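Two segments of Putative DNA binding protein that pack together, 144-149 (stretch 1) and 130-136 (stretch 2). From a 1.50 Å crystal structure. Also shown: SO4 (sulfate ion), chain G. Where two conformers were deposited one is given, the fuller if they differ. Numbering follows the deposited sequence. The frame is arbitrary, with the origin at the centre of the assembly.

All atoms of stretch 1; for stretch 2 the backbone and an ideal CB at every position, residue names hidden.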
# COMPACT_ATOMS: atom_id res chain seq x y z
N ILE A 144 -7.81 -6.85 18.94
CA ILE A 144 -8.58 -5.81 18.25
C ILE A 144 -8.27 -4.44 18.82
O ILE A 144 -8.09 -4.28 20.02
CB ILE A 144 -10.11 -6.13 18.38
CG1 ILE A 144 -10.45 -7.49 17.73
CG2 ILE A 144 -11.02 -5.05 17.77
CD1 ILE A 144 -10.10 -7.62 16.28
N TYR A 145 -8.16 -3.43 17.96
CA TYR A 145 -7.95 -2.07 18.42
C TYR A 145 -8.88 -1.74 19.59
O TYR A 145 -10.07 -2.04 19.56
CB TYR A 145 -8.21 -1.08 17.29
CG TYR A 145 -7.09 -0.74 16.36
CD1 TYR A 145 -5.77 -0.57 16.81
CD2 TYR A 145 -7.38 -0.41 15.05
CE1 TYR A 145 -4.77 -0.17 15.95
CE2 TYR A 145 -6.40 0.02 14.19
CZ TYR A 145 -5.09 0.14 14.66
OH TYR A 145 -4.09 0.61 13.86
N ASP A 146 -8.31 -1.10 20.61
CA ASP A 146 -9.07 -0.64 21.76
C ASP A 146 -8.66 0.81 21.99
O ASP A 146 -7.53 1.07 22.44
CB ASP A 146 -8.77 -1.52 22.96
CG ASP A 146 -9.66 -1.22 24.14
OD1 ASP A 146 -10.01 -0.04 24.32
OD2 ASP A 146 -10.01 -2.15 24.88
N PHE A 147 -9.54 1.73 21.63
CA PHE A 147 -9.24 3.15 21.72
C PHE A 147 -9.52 3.71 23.12
O PHE A 147 -9.23 4.86 23.38
CB PHE A 147 -10.04 3.94 20.67
CG PHE A 147 -9.81 3.49 19.22
CD1 PHE A 147 -8.52 3.36 18.70
CD2 PHE A 147 -10.88 3.22 18.39
CE1 PHE A 147 -8.32 2.96 17.37
CE2 PHE A 147 -10.70 2.83 17.08
CZ PHE A 147 -9.41 2.69 16.56
N GLU A 148 -10.05 2.89 24.02
CA GLU A 148 -10.36 3.30 25.39
C GLU A 148 -9.28 3.00 26.42
O GLU A 148 -9.07 3.80 27.34
CB GLU A 148 -11.62 2.61 25.86
CG GLU A 148 -12.83 2.78 24.98
CD GLU A 148 -13.28 4.21 24.87
OE1 GLU A 148 -13.29 4.91 25.91
OE2 GLU A 148 -13.61 4.63 23.74
N ARG A 149 -8.64 1.84 26.31
CA ARG A 149 -7.73 1.42 27.37
C ARG A 149 -6.38 2.13 27.30
O ARG A 149 -5.97 2.75 26.30
CB ARG A 149 -7.57 -0.12 27.42
CG ARG A 149 -6.68 -0.70 26.38
CD ARG A 149 -6.70 -2.23 26.42
NE ARG A 149 -5.90 -2.83 27.50
CZ ARG A 149 -6.00 -4.12 27.87
NH1 ARG A 149 -6.89 -4.92 27.31
NH2 ARG A 149 -5.25 -4.59 28.85
OXT ARG A 149 -5.67 2.08 28.29
N UNK A 130 0.75 9.24 19.83
CA UNK A 130 -0.47 9.03 20.61
C UNK A 130 -0.59 7.55 20.95
O UNK A 130 -0.16 6.70 20.19
CB UNK A 130 -1.70 9.51 19.85
N UNK A 131 -1.21 7.25 22.08
CA UNK A 131 -1.43 5.87 22.51
C UNK A 131 -2.56 5.23 21.73
O UNK A 131 -3.59 5.86 21.53
CB UNK A 131 -1.73 5.82 24.01
N UNK A 132 -2.36 4.00 21.26
CA UNK A 132 -3.44 3.16 20.71
C UNK A 132 -3.13 1.77 21.22
O UNK A 132 -2.05 1.24 20.95
CB UNK A 132 -3.52 3.21 19.18
N UNK A 133 -4.04 1.19 21.99
CA UNK A 133 -3.86 -0.13 22.57
C UNK A 133 -4.76 -1.13 21.88
O UNK A 133 -5.39 -0.84 20.84
CB UNK A 133 -4.14 -0.11 24.07
N UNK A 134 -4.77 -2.33 22.43
CA UNK A 134 -5.54 -3.42 21.90
C UNK A 134 -6.01 -4.31 23.00
O UNK A 134 -5.41 -4.39 24.07
CB UNK A 134 -4.73 -4.22 20.88
N UNK A 135 -7.08 -5.04 22.70
CA UNK A 135 -7.65 -5.98 23.64
C UNK A 135 -7.93 -7.26 22.90
O UNK A 135 -8.55 -7.24 21.82
CB UNK A 135 -8.92 -5.43 24.30
N UNK A 136 -7.48 -8.38 23.46
CA UNK A 136 -7.75 -9.69 22.87
C UNK A 136 -9.22 -10.00 23.07
O UNK A 136 -9.74 -9.97 24.18
CB UNK A 136 -6.87 -10.78 23.49
S SO4 G . -0.62 -1.58 26.78
O1 SO4 G . -1.40 -2.78 27.19
O2 SO4 G . 0.79 -1.99 26.55
O3 SO4 G . -0.63 -0.58 27.85
O4 SO4 G . -1.26 -0.90 25.66

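Position 130 has an extended backbone (phi/psi -145/151) and an ideal CB with nothing of stretch 1 within 5.5 Å. Nothing visible constrains it, so most side chains, polar or charged ones included, would do; it is Glu130, and its side chain stays out of reach of stretch 1.

Position 131 is also unconstrained near its CB, which points sideways. The C-terminal carboxylate of Arg149 and the sulfate, however, put negative charge within reach of a long side chain, so Lys or Arg would suit. It is Arg131. NE donates to Arg149 O (3.0 Å, 154°), and NH2 forms a salt bridge with Arg149 OXT at 3.0 Å. The guanidinium also serves the sulfate, with NH1 3.1 Å and NH2 3.0 Å from its O3.

At position 132 the ideal CB lies 4.8 Å from Tyr145 CE1 and 5.0 Å from Phe147 CD1. Two aromatic rings favour an apolar side chain such as Val, Ile or Leu. The residue is Ile132, whose CG2 reaches both, 3.6 Å from Tyr145 CD1 and 4.0 Å from Phe147 CE1, the latter contact at the ring edge.

Position 133 pairs with Asp146 in an antiparallel bridge, and its O accepts from Asp146 N at 2.9 Å (168°). The ideal CB is only 3.5 Å from Arg149 CG, so a small residue fits: Gly, Ala or Ser, with the nearby sulfate favouring a hydroxyl. Ser133 answers this, its OG donating to sulfate O4 at 2.7 Å.

Position 134 pairs with Tyr145, CA-CA 4.5 Å, without hydrogen bonds between the two backbones. CA-to-CB points away overall, yet the ideal CB is 3.5 Å from Ile144 O. The face of the Tyr145 ring could receive a long aliphatic, aromatic or cationic side chain. Arg134 lays its guanidinium flat on that ring, centres 4.2 Å apart and planes at 18°; the cation-pi contact is off-centre, 34° from the ring normal.

Position 135 pairs with Ile144 through two backbone bonds, 135 N to Ile144 O and Ile144 N to 135 O, both 3.0 Å. Its ideal CB lies 3.5 Å from Asp146 OD2 and 3.7 Å from Arg149 NH1. A short polar group able both to donate and to accept, as in Ser, Thr or Asn, is indicated. Thr135 does both: OG1 donates to Asp146 OD2 (2.6 Å) and accepts from Arg149 NH1 (3.0 Å, 167°).

Position 136 points away, so many residues would serve. Tyr136 makes no contact here.

Stretch 2, residues 130-136: ERISRTY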
# COMPACT_ATOMS: atom_id res chain seq x y z
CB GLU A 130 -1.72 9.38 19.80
CG GLU A 130 -1.86 10.80 19.35
CD GLU A 130 -2.33 11.74 20.42
OE1 GLU A 130 -2.48 11.31 21.59
OE2 GLU A 130 -2.56 12.92 20.08
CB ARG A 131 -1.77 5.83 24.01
CG ARG A 131 -2.28 4.49 24.55
CD ARG A 131 -2.55 4.59 26.04
NE ARG A 131 -3.09 3.35 26.59
CZ ARG A 131 -2.37 2.27 26.89
NH1 ARG A 131 -1.06 2.26 26.68
NH2 ARG A 131 -2.96 1.19 27.41
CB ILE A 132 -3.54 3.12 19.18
CG1 ILE A 132 -3.78 4.52 18.61
CG2 ILE A 132 -4.68 2.19 18.76
CD1 ILE A 132 -3.83 4.55 17.08
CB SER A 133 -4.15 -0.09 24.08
OG SER A 133 -3.82 -1.31 24.76
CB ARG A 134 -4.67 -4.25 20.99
CG ARG A 134 -4.44 -3.57 19.69
CD ARG A 134 -3.83 -4.49 18.79
NE ARG A 134 -3.37 -3.83 17.59
CZ ARG A 134 -3.98 -3.86 16.42
NH1 ARG A 134 -5.11 -4.46 16.27
NH2 ARG A 134 -3.40 -3.27 15.38
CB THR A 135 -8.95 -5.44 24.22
OG1 THR A 135 -8.62 -4.30 25.00
CG2 THR A 135 -9.68 -6.47 25.10
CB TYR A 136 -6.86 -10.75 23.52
CG TYR A 136 -7.07 -12.16 23.03
CD1 TYR A 136 -6.44 -12.63 21.88
CD2 TYR A 136 -7.86 -13.04 23.72
CE1 TYR A 136 -6.63 -13.94 21.44
CE2 TYR A 136 -8.03 -14.34 23.30
CZ TYR A 136 -7.40 -14.78 22.15
OH TYR A 136 -7.57 -16.08 21.73
O HOH W 1 -6.31 5.40 22.16
O HOH W 2 -3.44 -1.79 28.76
O HOH W 3 -6.18 3.04 23.59
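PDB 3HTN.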